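Side-chain contacts in endoglucanase (Clostridium thermocellum, PDB 2YIK), which probably hydrolyses beta-1,4-glucosidic linkages in cellulose as a family 9 glycoside hydrolase: residues P312-I315 with N319-W322; D360-I365 with K408-T413. All blocks are in the same frame, centred on the assembly; numbering follows the deposited sequence.

Along the chain, contact 1 comes first: 312-315 folds against 319-322 across three intervening residues, closing a short loop between helix 296-305 and helix 322-336. Contact 2 opens only afterwards, so the two lie in series, neither nested nor crossed. It joins 360-365, where helix 363-373 sets out, to 408-413, which begins on the last residue of helix 392-408, across 42 intervening residues. Their centres are about 17 Å apart, and they touch where P312 CG packs 3.3 Å from P364 O. I315 of contact 1 also packs on both helix 363-373 and helix 392-408. Together the contacts tie the loop before helix 322-336 to this pair of helices in the family 9 catalytic domain.

Contact 1: P312-I315 with N319-W322; sequences PGWI and NDVW
D320 meets W314 at two points, its OD2 at W314 CB and its CB at the indole CD1. D320 OD2 lies 3.9 Å from W314 CB, and D320 CB approaches W314 CD1 at 4.1 Å, on the pyrrole part of the indole. The approach to the ring is oblique, although the indole and carboxylate planes differ by just 20°. These separations indicate van der Waals contact, and no hydrogen bond joins the segments. Beside this pair the backbones come close: I315 O and D320 O, both acceptors, lie 3.4 Å apart and do not bond. The side chain of I315 turns from D320 toward helices 363-373 and 392-408, while W314 leans on L387.

The next shell explains how the carboxylate is held. D320 CG stands anti to its own backbone nitrogen (chi1 -171°), which carries the carboxylate forward to the start of helix 322-336. There D320 OD1 accepts from W322 N at 2.9 Å, with an N-H...O angle of 163°, approached nearly along the C-O direction. This bond to the amide two residues on defines an Asx turn that runs through V321, the N-cap residue of helix 322-336. D320 OD2 has its own partner, a salt bridge to K277.

K277 belongs to a calcium site together with D280 and D281, and D280 OD2 also accepts a hydrogen bond from V321 N; the side chain of D320 is about 6 Å from the bound ion, consistent with a second-shell position beside the calcium rather than a ligand. With one oxygen given to the helix start and the other to a lysine, its carboxylate is held at two points and is probably stabilised as the anion, while W314 packs against it without any polar bond.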
loop_
_atom_site.group_PDB
_atom_site.type_symbol
_atom_site.label_atom_id
_atom_site.label_comp_id
_atom_site.label_asym_id
_atom_site.label_seq_id
_atom_site.Cartn_x
_atom_site.Cartn_y
_atom_site.Cartn_z
ATOM N N PRO A 312 19.236 1.642 1.480
ATOM C CA PRO A 312 19.590 2.342 2.731
ATOM C C PRO A 312 19.237 3.814 2.856
ATOM O O PRO A 312 19.179 4.360 3.966
ATOM C CB PRO A 312 21.107 2.142 2.835
ATOM C CG PRO A 312 21.433 1.076 1.823
ATOM C CD PRO A 312 20.445 1.284 0.718
ATOM N N GLY A 313 18.987 4.423 1.702
ATOM C CA GLY A 313 18.689 5.836 1.615
ATOM C C GLY A 313 17.463 6.390 2.275
ATOM O O GLY A 313 17.566 7.226 3.175
ATOM N N TRP A 314 16.321 5.898 1.812
ATOM C CA TRP A 314 14.990 6.291 2.262
ATOM C C TRP A 314 14.373 5.099 3.020
ATOM O O TRP A 314 15.130 4.279 3.571
ATOM C CB TRP A 314 14.188 6.646 0.977
ATOM C CG TRP A 314 13.148 7.687 1.193
ATOM C CD1 TRP A 314 11.808 7.556 0.988
ATOM C CD2 TRP A 314 13.346 9.014 1.704
ATOM N NE1 TRP A 314 11.153 8.713 1.337
ATOM C CE2 TRP A 314 12.075 9.626 1.776
ATOM C CE3 TRP A 314 14.478 9.744 2.097
ATOM C CZ2 TRP A 314 11.899 10.928 2.241
ATOM C CZ3 TRP A 314 14.300 11.049 2.561
ATOM C CH2 TRP A 314 13.022 11.626 2.622
ATOM N N ILE A 315 13.041 4.960 3.070
ATOM C CA ILE A 315 12.443 3.754 3.628
ATOM C C ILE A 315 11.258 3.353 2.701
ATOM O O ILE A 315 10.930 4.092 1.766
ATOM C CB ILE A 315 12.168 3.813 5.239
ATOM C CG1 ILE A 315 11.720 2.419 5.694
ATOM C CG2 ILE A 315 11.290 4.953 5.617
ATOM C CD1 ILE A 315 12.705 1.930 6.742
ATOM N N ASN A 319 6.166 6.368 -2.657
ATOM C CA ASN A 319 7.037 6.996 -3.649
ATOM C C ASN A 319 8.430 6.363 -3.754
ATOM O O ASN A 319 9.306 6.877 -4.453
ATOM C CB ASN A 319 7.152 8.499 -3.352
ATOM C CG ASN A 319 7.681 9.292 -4.534
ATOM O OD1 ASN A 319 7.351 9.006 -5.688
ATOM N ND2 ASN A 319 8.492 10.308 -4.251
ATOM N N ASP A 320 8.632 5.246 -3.064
ATOM C CA ASP A 320 9.921 4.558 -3.113
ATOM C C ASP A 320 9.838 3.167 -2.500
ATOM O O ASP A 320 9.822 3.012 -1.283
ATOM C CB ASP A 320 10.992 5.355 -2.373
ATOM C CG ASP A 320 12.385 4.790 -2.588
ATOM O OD1 ASP A 320 12.532 3.553 -2.700
ATOM O OD2 ASP A 320 13.339 5.585 -2.636
ATOM N N VAL A 321 9.801 2.152 -3.352
ATOM C CA VAL A 321 9.712 0.784 -2.876
ATOM C C VAL A 321 11.012 0.002 -3.076
ATOM O O VAL A 321 11.004 -1.225 -3.170
ATOM C CB VAL A 321 8.527 0.047 -3.559
ATOM C CG1 VAL A 321 7.213 0.723 -3.165
ATOM C CG2 VAL A 321 8.705 0.039 -5.092
ATOM N N TRP A 322 12.134 0.716 -3.131
ATOM C CA TRP A 322 13.435 0.067 -3.300
ATOM C C TRP A 322 13.772 -0.862 -2.122
ATOM O O TRP A 322 14.303 -1.951 -2.323
ATOM C CB TRP A 322 14.559 1.106 -3.442
ATOM C CG TRP A 322 14.756 1.680 -4.835
ATOM C CD1 TRP A 322 14.821 3.003 -5.169
ATOM C CD2 TRP A 322 14.973 0.944 -6.057
ATOM N NE1 TRP A 322 15.046 3.142 -6.521
ATOM C CE2 TRP A 322 15.119 1.906 -7.094
ATOM C CE3 TRP A 322 15.000 -0.419 -6.383
ATOM C CZ2 TRP A 322 15.365 1.532 -8.428
ATOM C CZ3 TRP A 322 15.239 -0.788 -7.715
ATOM C CH2 TRP A 322 15.390 0.189 -8.723
#

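Contact 2: D360-I365 with K408-T413; sequences DFWKPI and KHHGDT
W362 carries this contact, meeting H409 and H410, with D360 bonding its backbone nitrogen. D360 OD1 accepts from W362 N at 3.0 Å, on the anti side of the carboxylate and tilted from its plane, a capping bond ahead of helix 363-373. K363 N bonds D360 O at 2.9 Å, closing a type I beta turn, while F361 packs on helix 342-350.

At W362, CG is anti to the carbonyl carbon (chi1 -84°), and the indole extends toward 408-413. H410 comes edge-on over one indole face: its CE1 is 3.5 Å from W362 CD2 and its NE2 is 3.6 Å from W362 CD1. Ring planes at 69° and a centroid separation of 4.3 Å to the five-membered ring make this a T-shaped stack. H409 meets the benzo end instead, its CB 3.6 Å from W362 CZ2; its imidazole is near parallel to the six-membered ring but slid aside, centroids 6.0 Å apart.

This three-ring aromatic cluster joins the start of one helix to the residues leaving helix 392-408, within the helical (alpha/alpha)6 barrel of family 9 enzymes. Y406 extends it, stacking on H410 and meeting W362 edge-to-face, while its carbonyl oxygen bonds H410 ND1. W362 NE1 is hydrogen-bonded to D334 OD2, and H409 NE2 to E140 OE1, so bonds beyond the two segments constrain how all three rings are turned.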
loop_
_atom_site.group_PDB
_atom_site.type_symbol
_atom_site.label_atom_id
_atom_site.label_comp_id
_atom_site.label_asym_id
_atom_site.label_seq_id
_atom_site.Cartn_x
_atom_site.Cartn_y
_atom_site.Cartn_z
ATOM N N ASP A 360 25.775 -8.601 -1.547
ATOM C CA ASP A 360 25.087 -9.463 -0.597
ATOM C C ASP A 360 23.693 -8.862 -0.584
ATOM O O ASP A 360 23.488 -7.746 -0.103
ATOM C CB ASP A 360 25.736 -9.398 0.793
ATOM C CG ASP A 360 24.971 -10.206 1.845
ATOM O OD1 ASP A 360 23.742 -10.395 1.712
ATOM O OD2 ASP A 360 25.599 -10.643 2.832
ATOM N N PHE A 361 22.737 -9.601 -1.131
ATOM C CA PHE A 361 21.375 -9.106 -1.232
ATOM C C PHE A 361 20.737 -8.557 0.046
ATOM O O PHE A 361 19.930 -7.640 -0.032
ATOM C CB PHE A 361 20.496 -10.164 -1.916
ATOM C CG PHE A 361 20.785 -10.307 -3.397
ATOM C CD1 PHE A 361 20.493 -9.266 -4.277
ATOM C CD2 PHE A 361 21.407 -11.452 -3.901
ATOM C CE1 PHE A 361 20.820 -9.357 -5.634
ATOM C CE2 PHE A 361 21.738 -11.552 -5.260
ATOM C CZ PHE A 361 21.443 -10.501 -6.124
ATOM N N TRP A 362 21.105 -9.082 1.211
ATOM C CA TRP A 362 20.553 -8.563 2.468
ATOM C C TRP A 362 21.315 -7.342 3.005
ATOM O O TRP A 362 20.796 -6.604 3.845
ATOM C CB TRP A 362 20.551 -9.639 3.559
ATOM C CG TRP A 362 19.377 -10.569 3.528
ATOM C CD1 TRP A 362 19.417 -11.926 3.377
ATOM C CD2 TRP A 362 17.990 -10.224 3.677
ATOM N NE1 TRP A 362 18.146 -12.446 3.420
ATOM C CE2 TRP A 362 17.246 -11.422 3.601
ATOM C CE3 TRP A 362 17.297 -9.015 3.858
ATOM C CZ2 TRP A 362 15.853 -11.459 3.708
ATOM C CZ3 TRP A 362 15.904 -9.045 3.964
ATOM C CH2 TRP A 362 15.200 -10.263 3.886
ATOM N N LYS A 363 22.540 -7.128 2.524
ATOM C CA LYS A 363 23.368 -6.024 3.004
ATOM C C LYS A 363 22.725 -4.641 2.882
ATOM O O LYS A 363 22.798 -3.842 3.816
ATOM C CB LYS A 363 24.740 -6.048 2.307
ATOM C CG LYS A 363 25.745 -5.034 2.837
ATOM C CD LYS A 363 25.875 -5.114 4.352
ATOM C CE LYS A 363 27.028 -4.256 4.874
ATOM N NZ LYS A 363 27.167 -4.429 6.350
ATOM N N PRO A 364 22.081 -4.336 1.744
ATOM C CA PRO A 364 21.471 -3.004 1.658
ATOM C C PRO A 364 20.418 -2.755 2.740
ATOM O O PRO A 364 20.251 -1.626 3.208
ATOM C CB PRO A 364 20.873 -2.992 0.255
ATOM C CG PRO A 364 21.819 -3.866 -0.512
ATOM C CD PRO A 364 22.017 -5.024 0.443
ATOM N N ILE A 365 19.710 -3.811 3.133
ATOM C CA ILE A 365 18.685 -3.687 4.157
ATOM C C ILE A 365 19.314 -3.689 5.549
ATOM O O ILE A 365 18.780 -3.085 6.478
ATOM C CB ILE A 365 17.628 -4.818 4.014
ATOM C CG1 ILE A 365 16.633 -4.453 2.899
ATOM C CG2 ILE A 365 16.919 -5.067 5.342
ATOM C CD1 ILE A 365 15.846 -3.176 3.170
ATOM N N LYS A 408 12.847 -12.285 10.680
ATOM C CA LYS A 408 12.161 -13.518 10.339
ATOM C C LYS A 408 13.067 -14.368 9.458
ATOM O O LYS A 408 13.187 -15.579 9.655
ATOM C CB LYS A 408 10.859 -13.249 9.587
ATOM C CG LYS A 408 10.215 -14.530 9.066
ATOM C CD LYS A 408 9.066 -14.262 8.105
ATOM C CE LYS A 408 8.665 -15.550 7.375
ATOM N NZ LYS A 408 7.664 -15.311 6.296
ATOM N N HIS A 409 13.727 -13.721 8.504
ATOM C CA HIS A 409 14.588 -14.430 7.578
ATOM C C HIS A 409 16.018 -14.670 8.030
ATOM O O HIS A 409 16.857 -15.130 7.251
ATOM C CB HIS A 409 14.539 -13.719 6.232
ATOM C CG HIS A 409 13.189 -13.774 5.598
ATOM N ND1 HIS A 409 12.701 -14.914 4.990
ATOM C CD2 HIS A 409 12.182 -12.871 5.551
ATOM C CE1 HIS A 409 11.459 -14.709 4.605
ATOM N NE2 HIS A 409 11.116 -13.474 4.934
ATOM N N HIS A 410 16.288 -14.373 9.294
ATOM C CA HIS A 410 17.606 -14.597 9.863
ATOM C C HIS A 410 17.466 -15.337 11.189
ATOM O O HIS A 410 17.806 -14.811 12.247
ATOM C CB HIS A 410 18.360 -13.273 10.062
ATOM C CG HIS A 410 18.816 -12.647 8.782
ATOM N ND1 HIS A 410 17.964 -11.949 7.947
ATOM C CD2 HIS A 410 20.008 -12.684 8.140
ATOM C CE1 HIS A 410 18.608 -11.592 6.854
ATOM N NE2 HIS A 410 19.857 -12.029 6.945
ATOM N N GLY A 411 16.954 -16.562 11.119
ATOM C CA GLY A 411 16.780 -17.373 12.311
ATOM C C GLY A 411 15.368 -17.296 12.862
ATOM O O GLY A 411 15.019 -18.009 13.805
ATOM N N ASP A 412 14.552 -16.437 12.258
ATOM C CA ASP A 412 13.169 -16.240 12.686
ATOM C C ASP A 412 13.113 -16.075 14.202
ATOM O O ASP A 412 12.365 -16.765 14.898
ATOM C CB ASP A 412 12.291 -17.420 12.243
ATOM C CG ASP A 412 10.800 -17.126 12.366
ATOM O OD1 ASP A 412 10.419 -15.943 12.514
ATOM O OD2 ASP A 412 9.994 -18.077 12.301
ATOM N N THR A 413 13.919 -15.150 14.706
ATOM C CA THR A 413 13.970 -14.869 16.131
ATOM C C THR A 413 14.269 -13.378 16.239
ATOM O O THR A 413 14.945 -12.810 15.374
ATOM C CB THR A 413 15.090 -15.713 16.830
ATOM O OG1 THR A 413 14.998 -15.563 18.249
ATOM C CG2 THR A 413 16.474 -15.268 16.380
#